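Local coordinates for protein negative regulator of ofd1 (Schizosaccharomyces pombe, PDB 3QTM) that is required for correct translation termination and directly inhibits ofd1, and probably in this way favours the stability of the hypoxic transcription factor fragment Sre1N, at residues Leu240-Thr244 with Trp271-Ser275; Leu316-Cys320 with Phe340-Tyr344; Ile38-Ser43 with Ile86-Arg90. All blocks are in the same frame, centred on the assembly; numbering follows the deposited sequence.

Overall arrangement
The three contacts follow one another along a single chain that is mostly helix and has no strand. Contact 3 closes first, joining helix 38-58 to the short helix 84-87 in the N-terminal region and skipping helix 67-82. Contacts 1 and 2 each join consecutive helices of the C-terminal region: 229-254 with 262-285, then 309-328 with 335-343. Their centres are 21 Å apart, and helix 292-305 touches both. Contact 3 lies 38 Å from contact 1 and 51 Å from contact 2, centre to centre. Contacts 1 and 3 fall on opposite sides of the chain's centre, which is consistent with an extended TPR-like array of helices.

Contact 1: Leu240-Thr244 with Trp271-Ser275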
ATOM      1  N   LEU A 240       6.906  -4.544   7.409  1.00 24.49           N
ATOM      2  CA  LEU A 240       8.050  -5.444   7.364  1.00 25.20           C
ATOM      3  C   LEU A 240       8.708  -5.442   5.972  1.00 28.86           C
ATOM      4  O   LEU A 240       9.937  -5.359   5.855  1.00 28.18           O
ATOM      5  CB  LEU A 240       7.642  -6.863   7.768  1.00 26.62           C
ATOM      6  CG  LEU A 240       8.742  -7.924   7.678  1.00 30.37           C
ATOM      7  CD1 LEU A 240       9.923  -7.542   8.555  1.00 28.67           C
ATOM      8  CD2 LEU A 240       8.201  -9.283   8.075  1.00 30.94           C
ATOM      9  N   ASN A 241       7.890  -5.510   4.923  1.00 27.70           N
ATOM     10  CA  ASN A 241       8.389  -5.446   3.549  1.00 27.81           C
ATOM     11  C   ASN A 241       9.165  -4.168   3.216  1.00 29.87           C
ATOM     12  O   ASN A 241      10.215  -4.213   2.571  1.00 31.28           O
ATOM     13  CB  ASN A 241       7.243  -5.604   2.552  1.00 30.82           C
ATOM     14  CG  ASN A 241       7.714  -5.485   1.113  1.00 36.20           C
ATOM     15  OD1 ASN A 241       8.505  -6.302   0.645  1.00 42.47           O
ATOM     16  ND2 ASN A 241       7.236  -4.461   0.405  1.00 40.98           N
ATOM     17  N   ASN A 242       8.645  -3.020   3.629  1.00 30.94           N
ATOM     18  CA  ASN A 242       9.369  -1.773   3.402  1.00 30.39           C
ATOM     19  C   ASN A 242      10.711  -1.730   4.152  1.00 30.39           C
ATOM     20  O   ASN A 242      11.724  -1.307   3.591  1.00 28.39           O
ATOM     21  CB  ASN A 242       8.494  -0.556   3.711  1.00 32.07           C
ATOM     22  CG  ASN A 242       7.442  -0.292   2.609  1.00 38.74           C
ATOM     23  OD1 ASN A 242       7.750   0.264   1.553  1.00 38.26           O
ATOM     24  ND2 ASN A 242       6.197  -0.691   2.867  1.00 35.00           N
ATOM     25  N   TYR A 243      10.731  -2.188   5.403  1.00 27.50           N
ATOM     26  CA  TYR A 243      11.994  -2.243   6.146  1.00 29.63           C
ATOM     27  C   TYR A 243      13.039  -3.130   5.462  1.00 32.77           C
ATOM     28  O   TYR A 243      14.194  -2.731   5.305  1.00 30.19           O
ATOM     29  CB  TYR A 243      11.789  -2.713   7.585  1.00 25.95           C
ATOM     30  CG  TYR A 243      11.005  -1.744   8.429  1.00 30.93           C
ATOM     31  CD1 TYR A 243      10.802  -0.438   8.006  1.00 28.06           C
ATOM     32  CD2 TYR A 243      10.482  -2.126   9.661  1.00 28.34           C
ATOM     33  CE1 TYR A 243      10.083   0.460   8.772  1.00 29.17           C
ATOM     34  CE2 TYR A 243       9.764  -1.231  10.437  1.00 30.01           C
ATOM     35  CZ  TYR A 243       9.570   0.061   9.987  1.00 31.47           C
ATOM     36  OH  TYR A 243       8.856   0.955  10.756  1.00 32.32           O
ATOM     37  N   THR A 244      12.638  -4.333   5.064  1.00 29.25           N
ATOM     38  CA  THR A 244      13.599  -5.264   4.500  1.00 32.16           C
ATOM     39  C   THR A 244      14.072  -4.764   3.150  1.00 33.10           C
ATOM     40  O   THR A 244      15.194  -5.032   2.743  1.00 34.47           O
ATOM     41  CB  THR A 244      13.021  -6.683   4.368  1.00 32.02           C
ATOM     42  OG1 THR A 244      11.850  -6.646   3.551  1.00 34.82           O
ATOM     43  CG2 THR A 244      12.654  -7.233   5.747  1.00 29.37           C
ATOM     44  N   TRP A 271      17.990  -1.019   9.617  1.00 30.52           N
ATOM     45  CA  TRP A 271      16.776  -1.447   8.943  1.00 32.14           C
ATOM     46  C   TRP A 271      16.492  -2.924   9.194  1.00 30.06           C
ATOM     47  O   TRP A 271      15.340  -3.315   9.380  1.00 27.77           O
ATOM     48  CB  TRP A 271      16.830  -1.106   7.454  1.00 32.36           C
ATOM     49  CG  TRP A 271      16.705   0.357   7.243  1.00 32.73           C
ATOM     50  CD1 TRP A 271      17.646   1.202   6.730  1.00 36.63           C
ATOM     51  CD2 TRP A 271      15.576   1.168   7.583  1.00 37.34           C
ATOM     52  NE1 TRP A 271      17.169   2.492   6.722  1.00 35.86           N
ATOM     53  CE2 TRP A 271      15.900   2.497   7.240  1.00 36.38           C
ATOM     54  CE3 TRP A 271      14.318   0.898   8.143  1.00 32.96           C
ATOM     55  CZ2 TRP A 271      15.007   3.554   7.426  1.00 36.85           C
ATOM     56  CZ3 TRP A 271      13.439   1.949   8.336  1.00 35.43           C
ATOM     57  CH2 TRP A 271      13.788   3.261   7.979  1.00 36.34           C
ATOM     58  N   LEU A 272      17.546  -3.734   9.226  1.00 27.80           N
ATOM     59  CA  LEU A 272      17.387  -5.155   9.507  1.00 28.82           C
ATOM     60  C   LEU A 272      16.846  -5.363  10.916  1.00 29.15           C
ATOM     61  O   LEU A 272      15.956  -6.193  11.136  1.00 26.99           O
ATOM     62  CB  LEU A 272      18.706  -5.905   9.303  1.00 29.76           C
ATOM     63  CG  LEU A 272      19.128  -6.025   7.836  1.00 30.70           C
ATOM     64  CD1 LEU A 272      20.527  -6.629   7.688  1.00 31.69           C
ATOM     65  CD2 LEU A 272      18.101  -6.826   7.053  1.00 32.07           C
ATOM     66  N   ASN A 273      17.355  -4.585  11.867  1.00 25.37           N
ATOM     67  CA  ASN A 273      16.855  -4.662  13.236  1.00 26.34           C
ATOM     68  C   ASN A 273      15.434  -4.117  13.424  1.00 29.33           C
ATOM     69  O   ASN A 273      14.686  -4.618  14.260  1.00 30.01           O
ATOM     70  CB  ASN A 273      17.828  -3.990  14.207  1.00 31.15           C
ATOM     71  CG  ASN A 273      18.927  -4.930  14.653  1.00 32.20           C
ATOM     72  OD1 ASN A 273      18.657  -6.071  15.041  1.00 31.05           O
ATOM     73  ND2 ASN A 273      20.170  -4.468  14.583  1.00 32.40           N
ATOM     74  N   ASN A 274      15.075  -3.083  12.663  1.00 30.69           N
ATOM     75  CA  ASN A 274      13.683  -2.640  12.585  1.00 29.97           C
ATOM     76  C   ASN A 274      12.795  -3.783  12.084  1.00 26.86           C
ATOM     77  O   ASN A 274      11.676  -3.987  12.563  1.00 26.69           O
ATOM     78  CB  ASN A 274      13.554  -1.446  11.639  1.00 28.93           C
ATOM     79  CG  ASN A 274      14.074  -0.155  12.250  1.00 33.50           C
ATOM     80  OD1 ASN A 274      14.036   0.030  13.469  1.00 32.82           O
ATOM     81  ND2 ASN A 274      14.556   0.748  11.401  1.00 34.05           N
ATOM     82  N   SER A 275      13.313  -4.521  11.111  1.00 25.15           N
ATOM     83  CA  SER A 275      12.597  -5.653  10.536  1.00 28.89           C
ATOM     84  C   SER A 275      12.361  -6.703  11.612  1.00 29.06           C
ATOM     85  O   SER A 275      11.277  -7.275  11.700  1.00 26.41           O
ATOM     86  CB  SER A 275      13.394  -6.247   9.376  1.00 26.98           C
ATOM     87  OG  SER A 275      13.541  -5.296   8.343  1.00 29.19           O
TER
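Tyr243 has the most surface buried in the contact between helix 229-254 and helix 262-285, and it meets Ser275, Asn274 and Trp271 at once. These consecutive helices run antiparallel, their axes approaching to 8.5 Å at 160°, consistent with the TPR clan of this C-terminal family. Tyr243 CB rests 3.2 Å from Ser275 OG. With CG anti to the carbonyl carbon (chi1 -67°), the ring turns one side to the facing helix: Asn274 CB sits over that face, 4.1 Å from the ring centroid in a CH-pi contact, and Trp271 CZ3 approaches obliquely from the same side, 3.6 Å from Tyr243 CD1. The two aromatic planes are inclined at 39°; Trp271 keeps its stack for Phe246. The Ser275 hydroxyl bonds back to Trp271 O (OG to O 2.9 Å), which also accepts from Ser275 N on the opposite face of the carbonyl plane. Leu240 CD1 and Thr244 CG2 close in on Ser275, the latter 3.4 Å from its OG. An alanine in place of Tyr243 would remove the ring and is likely to leave a gap beside Trp271 CZ3 and Asn274 CB. No hydrogen bond crosses between the segments, so cohesion here rests on shape and dispersion, with the serine hydroxyl satisfied within its own helix.

Contact 2: Leu316-Cys320 with Phe340-Tyr344; sequences LKEAC and FVEAY
The C-terminal helical hairpin of the chain, helix 309-328 followed by helix 335-343, is closed here by two aromatic residues one turn apart that reach across to Leu316, Lys317, Ala319 and Cys320. Phe340 has its CG anti to the backbone N (chi1 173°), which carries the ring towards the facing helix, and the far end of the ring meets two side chains: CZ lies 3.9 Å from Ala319 CB, and Leu316 CD2 is 4.1 Å from CE2. The ring meets the backbone with its edge, Leu316 O and Cys320 CA lying near its plane. Tyr344, the last residue modelled, takes the same first torsion and lays its ring along the helix surface. Cys320 CB is above one face, displaced towards the rim, and Cys320 SG reaches Tyr344 CD2 at 3.8 Å. This is a sulfur-aromatic contact, SG standing 4.5 Å from the ring centroid and 38° off its normal. Further along the ring, Tyr344 CE1 touches Leu316 CB at 3.9 Å, and the hydroxyl lies beside the aliphatic start of Lys317, with OH 3.5 Å from CB. Val341 CG1 adds a looser touch to Cys320 SG, at 4.2 Å. Met300 of helix 292-305 packs on both Ala319 and Phe340, tying the hairpin to the preceding helix. Since no hydrogen bond or salt bridge spans the two segments, the end of the modelled chain meets helix 309-328 here through apolar and sulfur-aromatic contacts, with Cys320 lodged between Phe340 and Tyr344.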
ATOM      1  N   LEU A 316      24.055 -15.838  13.876  1.00 34.92           N
ATOM      2  CA  LEU A 316      24.041 -17.174  13.285  1.00 34.27           C
ATOM      3  C   LEU A 316      23.345 -18.180  14.193  1.00 36.13           C
ATOM      4  O   LEU A 316      22.581 -19.019  13.717  1.00 31.71           O
ATOM      5  CB  LEU A 316      25.460 -17.645  12.955  1.00 36.66           C
ATOM      6  CG  LEU A 316      26.151 -16.858  11.835  1.00 42.43           C
ATOM      7  CD1 LEU A 316      27.609 -17.310  11.625  1.00 37.66           C
ATOM      8  CD2 LEU A 316      25.354 -16.954  10.535  1.00 40.28           C
ATOM      9  N   LYS A 317      23.611 -18.094  15.497  1.00 33.88           N
ATOM     10  CA  LYS A 317      22.951 -18.967  16.457  1.00 35.89           C
ATOM     11  C   LYS A 317      21.444 -18.735  16.435  1.00 33.21           C
ATOM     12  O   LYS A 317      20.666 -19.686  16.411  1.00 32.90           O
ATOM     13  CB  LYS A 317      23.479 -18.760  17.882  1.00 34.84           C
ATOM     14  CG  LYS A 317      23.118 -19.932  18.802  1.00 46.17           C
ATOM     15  CD  LYS A 317      23.273 -19.633  20.298  1.00 52.07           C
ATOM     16  CE  LYS A 317      22.776 -20.832  21.129  1.00 66.08           C
ATOM     17  NZ  LYS A 317      22.514 -20.544  22.576  1.00 65.09           N
ATOM     18  N   GLU A 318      21.039 -17.468  16.450  1.00 30.75           N
ATOM     19  CA  GLU A 318      19.613 -17.126  16.394  1.00 34.59           C
ATOM     20  C   GLU A 318      18.928 -17.692  15.140  1.00 31.10           C
ATOM     21  O   GLU A 318      17.831 -18.231  15.223  1.00 29.37           O
ATOM     22  CB  GLU A 318      19.402 -15.611  16.497  1.00 30.36           C
ATOM     23  CG  GLU A 318      19.706 -15.051  17.883  1.00 33.12           C
ATOM     24  CD  GLU A 318      19.406 -13.563  18.002  1.00 35.49           C
ATOM     25  OE1 GLU A 318      19.946 -12.777  17.195  1.00 30.93           O
ATOM     26  OE2 GLU A 318      18.621 -13.180  18.903  1.00 37.91           O
ATOM     27  N   ALA A 319      19.586 -17.587  13.988  1.00 31.89           N
ATOM     28  CA  ALA A 319      19.031 -18.150  12.761  1.00 31.63           C
ATOM     29  C   ALA A 319      18.883 -19.669  12.862  1.00 32.90           C
ATOM     30  O   ALA A 319      17.860 -20.240  12.465  1.00 31.10           O
ATOM     31  CB  ALA A 319      19.893 -17.772  11.563  1.00 31.47           C
ATOM     32  N   CYS A 320      19.904 -20.323  13.401  1.00 34.65           N
ATOM     33  CA  CYS A 320      19.899 -21.778  13.523  1.00 33.08           C
ATOM     34  C   CYS A 320      18.795 -22.279  14.440  1.00 34.61           C
ATOM     35  O   CYS A 320      18.099 -23.254  14.128  1.00 35.14           O
ATOM     36  CB  CYS A 320      21.248 -22.265  14.037  1.00 37.96           C
ATOM     37  SG  CYS A 320      21.433 -24.034  13.906  1.00 53.37           S
ATOM     38  N   PHE A 340      22.292 -25.140   5.988  1.00 58.80           N
ATOM     39  CA  PHE A 340      22.727 -24.095   6.906  1.00 55.22           C
ATOM     40  C   PHE A 340      22.858 -24.626   8.324  1.00 56.43           C
ATOM     41  O   PHE A 340      23.781 -24.249   9.046  1.00 58.88           O
ATOM     42  CB  PHE A 340      21.774 -22.899   6.906  1.00 51.68           C
ATOM     43  CG  PHE A 340      22.093 -21.885   7.967  1.00 48.37           C
ATOM     44  CD1 PHE A 340      21.542 -21.990   9.235  1.00 47.21           C
ATOM     45  CD2 PHE A 340      22.969 -20.840   7.708  1.00 49.63           C
ATOM     46  CE1 PHE A 340      21.847 -21.062  10.228  1.00 45.92           C
ATOM     47  CE2 PHE A 340      23.277 -19.905   8.693  1.00 46.42           C
ATOM     48  CZ  PHE A 340      22.717 -20.016   9.954  1.00 41.62           C
ATOM     49  N   VAL A 341      21.935 -25.490   8.729  1.00 55.79           N
ATOM     50  CA  VAL A 341      21.954 -26.015  10.092  1.00 59.13           C
ATOM     51  C   VAL A 341      22.944 -27.170  10.245  1.00 63.81           C
ATOM     52  O   VAL A 341      23.483 -27.392  11.330  1.00 63.97           O
ATOM     53  CB  VAL A 341      20.553 -26.446  10.577  1.00 58.97           C
ATOM     54  CG1 VAL A 341      19.550 -25.319  10.376  1.00 52.64           C
ATOM     55  CG2 VAL A 341      20.103 -27.713   9.860  1.00 64.51           C
ATOM     56  N   GLU A 342      23.182 -27.899   9.157  1.00 64.38           N
ATOM     57  CA  GLU A 342      24.215 -28.930   9.151  1.00 67.74           C
ATOM     58  C   GLU A 342      25.581 -28.255   9.260  1.00 68.11           C
ATOM     59  O   GLU A 342      26.370 -28.554  10.159  1.00 69.40           O
ATOM     60  CB  GLU A 342      24.149 -29.780   7.874  1.00 69.27           C
ATOM     61  CG  GLU A 342      22.776 -30.378   7.543  1.00 71.08           C
ATOM     62  CD  GLU A 342      22.341 -31.495   8.489  1.00 81.06           C
ATOM     63  OE1 GLU A 342      21.794 -32.509   7.995  1.00 77.36           O
ATOM     64  OE2 GLU A 342      22.534 -31.361   9.720  1.00 81.83           O
ATOM     65  N   ALA A 343      25.843 -27.328   8.345  1.00 66.89           N
ATOM     66  CA  ALA A 343      27.116 -26.615   8.312  1.00 66.82           C
ATOM     67  C   ALA A 343      27.405 -25.866   9.615  1.00 66.87           C
ATOM     68  O   ALA A 343      28.556 -25.554   9.912  1.00 69.13           O
ATOM     69  CB  ALA A 343      27.159 -25.657   7.120  1.00 60.83           C
ATOM     70  N   TYR A 344      26.366 -25.580  10.392  1.00 64.06           N
ATOM     71  CA  TYR A 344      26.549 -24.838  11.633  1.00 61.49           C
ATOM     72  C   TYR A 344      27.100 -25.727  12.745  1.00 63.82           C
ATOM     73  O   TYR A 344      28.191 -25.481  13.262  1.00 62.41           O
ATOM     74  CB  TYR A 344      25.247 -24.164  12.076  1.00 57.09           C
ATOM     75  CG  TYR A 344      25.416 -23.303  13.308  1.00 53.99           C
ATOM     76  CD1 TYR A 344      25.859 -21.989  13.206  1.00 49.95           C
ATOM     77  CD2 TYR A 344      25.150 -23.809  14.574  1.00 55.41           C
ATOM     78  CE1 TYR A 344      26.025 -21.200  14.332  1.00 46.69           C
ATOM     79  CE2 TYR A 344      25.313 -23.030  15.709  1.00 51.33           C
ATOM     80  CZ  TYR A 344      25.748 -21.726  15.582  1.00 49.53           C
ATOM     81  OH  TYR A 344      25.915 -20.952  16.710  1.00 49.16           O
TER

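Contact 3: Ile38-Ser43 with Ile86-Arg90; sequences IDASVS and IAQKR
The guanidinium of Arg90 is the flat group that organises this contact: Val42 CG1 lies against one face, 3.3 Å above the plane and displaced towards the rim, while Asp39 and Ser43 meet its edge. On that edge NH1 forms a salt bridge with Asp39 OD2, 3.1 Å away, the carboxylate and guanidinium planes being nearly coplanar, 18° apart. NH2 donates to Ser43 OG at 2.8 Å, with an N-H...O angle of 150° and the oxygen almost in the guanidinium plane. Bends at chi2 and chi3 of Arg90 set its guanidinium beside the first turns of helix 38-58, where two grips at its edge would resist its rotation. Ser43 OG in turn donates to Asp39 O, 3.2 Å away, so the serine accepts from the arginine and donates its own hydrogen to the carbonyl one turn earlier. The charge of Arg90 probably helps to stabilise the carboxylate of Asp39. Beside this polar cluster lies an apolar patch: Ile38 CG2 meets Ile86 CG1 at 3.9 Å, and Val42 CG1, besides covering the arginine, touches Ala87 CB at 4.1 Å. At the border a methyl lies against the carboxylate, Ile86 CG2 being 3.4 Å from Asp39 OD2. Phe46, farther along helix 38-58, extends the apolar side against Ala87 and Arg90. An exposed salt bridge and hydrogen bond beside an apolar patch thus join the start of helix 38-58 to helix 84-87 and the 3-10 turn 88-90, a helix-to-helix join within the all-helical N-terminal region, whose family belongs to the TPR clan.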
ATOM      1  N   ILE A  38     -17.600 -10.607  -5.984  1.00 33.32           N
ATOM      2  CA  ILE A  38     -17.208  -9.515  -6.860  1.00 29.77           C
ATOM      3  C   ILE A  38     -18.395  -8.928  -7.612  1.00 32.05           C
ATOM      4  O   ILE A  38     -18.447  -7.726  -7.862  1.00 30.06           O
ATOM      5  CB  ILE A  38     -16.143  -9.985  -7.865  1.00 32.66           C
ATOM      6  CG1 ILE A  38     -14.851 -10.335  -7.126  1.00 37.71           C
ATOM      7  CG2 ILE A  38     -15.882  -8.927  -8.904  1.00 30.55           C
ATOM      8  CD1 ILE A  38     -13.690 -10.622  -8.047  1.00 45.34           C
ATOM      9  N   ASP A  39     -19.348  -9.769  -7.990  1.00 31.13           N
ATOM     10  CA  ASP A  39     -20.506  -9.255  -8.703  1.00 34.80           C
ATOM     11  C   ASP A  39     -21.366  -8.371  -7.815  1.00 30.75           C
ATOM     12  O   ASP A  39     -21.886  -7.356  -8.273  1.00 29.31           O
ATOM     13  CB  ASP A  39     -21.328 -10.372  -9.342  1.00 34.85           C
ATOM     14  CG  ASP A  39     -21.022 -10.525 -10.815  1.00 45.63           C
ATOM     15  OD1 ASP A  39     -20.567 -11.623 -11.210  1.00 50.67           O
ATOM     16  OD2 ASP A  39     -21.213  -9.533 -11.573  1.00 44.01           O
ATOM     17  N   ALA A  40     -21.509  -8.752  -6.551  1.00 28.22           N
ATOM     18  CA  ALA A  40     -22.208  -7.908  -5.586  1.00 28.34           C
ATOM     19  C   ALA A  40     -21.465  -6.582  -5.420  1.00 26.24           C
ATOM     20  O   ALA A  40     -22.084  -5.523  -5.400  1.00 23.54           O
ATOM     21  CB  ALA A  40     -22.321  -8.607  -4.248  1.00 27.59           C
ATOM     22  N   SER A  41     -20.141  -6.653  -5.294  1.00 23.95           N
ATOM     23  CA  SER A  41     -19.328  -5.450  -5.122  1.00 25.40           C
ATOM     24  C   SER A  41     -19.564  -4.505  -6.290  1.00 22.26           C
ATOM     25  O   SER A  41     -19.761  -3.302  -6.099  1.00 21.58           O
ATOM     26  CB  SER A  41     -17.835  -5.801  -4.985  1.00 25.09           C
ATOM     27  OG  SER A  41     -17.060  -4.654  -4.615  1.00 21.02           O
ATOM     28  N   VAL A  42     -19.584  -5.067  -7.495  1.00 20.41           N
ATOM     29  CA  VAL A  42     -19.755  -4.287  -8.706  1.00 22.29           C
ATOM     30  C   VAL A  42     -21.112  -3.583  -8.707  1.00 24.02           C
ATOM     31  O   VAL A  42     -21.203  -2.407  -9.040  1.00 23.13           O
ATOM     32  CB  VAL A  42     -19.593  -5.158  -9.966  1.00 21.86           C
ATOM     33  CG1 VAL A  42     -20.182  -4.456 -11.186  1.00 21.01           C
ATOM     34  CG2 VAL A  42     -18.121  -5.515 -10.187  1.00 24.14           C
ATOM     35  N   SER A  43     -22.161  -4.304  -8.330  1.00 23.63           N
ATOM     36  CA  SER A  43     -23.494  -3.700  -8.168  1.00 26.30           C
ATOM     37  C   SER A  43     -23.464  -2.521  -7.206  1.00 20.61           C
ATOM     38  O   SER A  43     -24.012  -1.456  -7.490  1.00 22.42           O
ATOM     39  CB  SER A  43     -24.504  -4.731  -7.653  1.00 24.99           C
ATOM     40  OG  SER A  43     -24.683  -5.782  -8.587  1.00 24.79           O
ATOM     41  N   ILE A  86     -14.936  -7.685 -14.633  1.00 31.99           N
ATOM     42  CA  ILE A  86     -16.335  -8.059 -14.455  1.00 26.44           C
ATOM     43  C   ILE A  86     -17.270  -6.900 -14.779  1.00 31.11           C
ATOM     44  O   ILE A  86     -18.308  -7.092 -15.422  1.00 30.51           O
ATOM     45  CB  ILE A  86     -16.608  -8.535 -13.012  1.00 30.14           C
ATOM     46  CG1 ILE A  86     -15.789  -9.791 -12.710  1.00 32.59           C
ATOM     47  CG2 ILE A  86     -18.102  -8.831 -12.809  1.00 32.15           C
ATOM     48  CD1 ILE A  86     -15.998 -10.883 -13.736  1.00 32.03           C
ATOM     49  N   ALA A  87     -16.886  -5.694 -14.352  1.00 27.36           N
ATOM     50  CA  ALA A  87     -17.743  -4.513 -14.473  1.00 25.98           C
ATOM     51  C   ALA A  87     -17.994  -4.134 -15.922  1.00 27.38           C
ATOM     52  O   ALA A  87     -19.056  -3.604 -16.263  1.00 25.32           O
ATOM     53  CB  ALA A  87     -17.131  -3.320 -13.712  1.00 25.59           C
ATOM     54  N   GLN A  88     -17.007  -4.395 -16.774  1.00 26.77           N
ATOM     55  CA  GLN A  88     -17.123  -4.042 -18.180  1.00 29.97           C
ATOM     56  C   GLN A  88     -18.316  -4.737 -18.843  1.00 31.04           C
ATOM     57  O   GLN A  88     -18.865  -4.233 -19.825  1.00 29.99           O
ATOM     58  CB  GLN A  88     -15.823  -4.359 -18.941  1.00 28.36           C
ATOM     59  CG  GLN A  88     -15.525  -5.848 -19.087  1.00 33.29           C
ATOM     60  CD  GLN A  88     -14.202  -6.105 -19.781  1.00 34.56           C
ATOM     61  OE1 GLN A  88     -13.841  -5.403 -20.722  1.00 37.66           O
ATOM     62  NE2 GLN A  88     -13.470  -7.107 -19.314  1.00 36.92           N
ATOM     63  N   LYS A  89     -18.719  -5.885 -18.302  1.00 28.83           N
ATOM     64  CA  LYS A  89     -19.861  -6.615 -18.860  1.00 33.74           C
ATOM     65  C   LYS A  89     -21.153  -5.798 -18.824  1.00 33.58           C
ATOM     66  O   LYS A  89     -22.083  -6.085 -19.574  1.00 36.44           O
ATOM     67  CB  LYS A  89     -20.068  -7.959 -18.147  1.00 33.86           C
ATOM     68  CG  LYS A  89     -18.831  -8.852 -18.161  1.00 36.57           C
ATOM     69  CD  LYS A  89     -19.131 -10.288 -17.736  1.00 43.64           C
ATOM     70  CE  LYS A  89     -19.733 -10.347 -16.341  1.00 50.33           C
ATOM     71  NZ  LYS A  89     -19.939 -11.751 -15.858  1.00 56.36           N
ATOM     72  N   ARG A  90     -21.214  -4.781 -17.966  1.00 29.67           N
ATOM     73  CA  ARG A  90     -22.446  -4.005 -17.818  1.00 30.02           C
ATOM     74  C   ARG A  90     -22.351  -2.692 -18.595  1.00 30.29           C
ATOM     75  O   ARG A  90     -23.232  -1.840 -18.514  1.00 32.43           O
ATOM     76  CB  ARG A  90     -22.735  -3.717 -16.339  1.00 29.03           C
ATOM     77  CG  ARG A  90     -21.875  -4.499 -15.360  1.00 32.58           C
ATOM     78  CD  ARG A  90     -22.617  -5.625 -14.637  1.00 36.36           C
ATOM     79  NE  ARG A  90     -23.320  -5.143 -13.454  1.00 33.62           N
ATOM     80  CZ  ARG A  90     -23.255  -5.675 -12.229  1.00 31.81           C
ATOM     81  NH1 ARG A  90     -22.524  -6.743 -11.979  1.00 29.00           N
ATOM     82  NH2 ARG A  90     -23.962  -5.137 -11.241  1.00 29.68           N
TER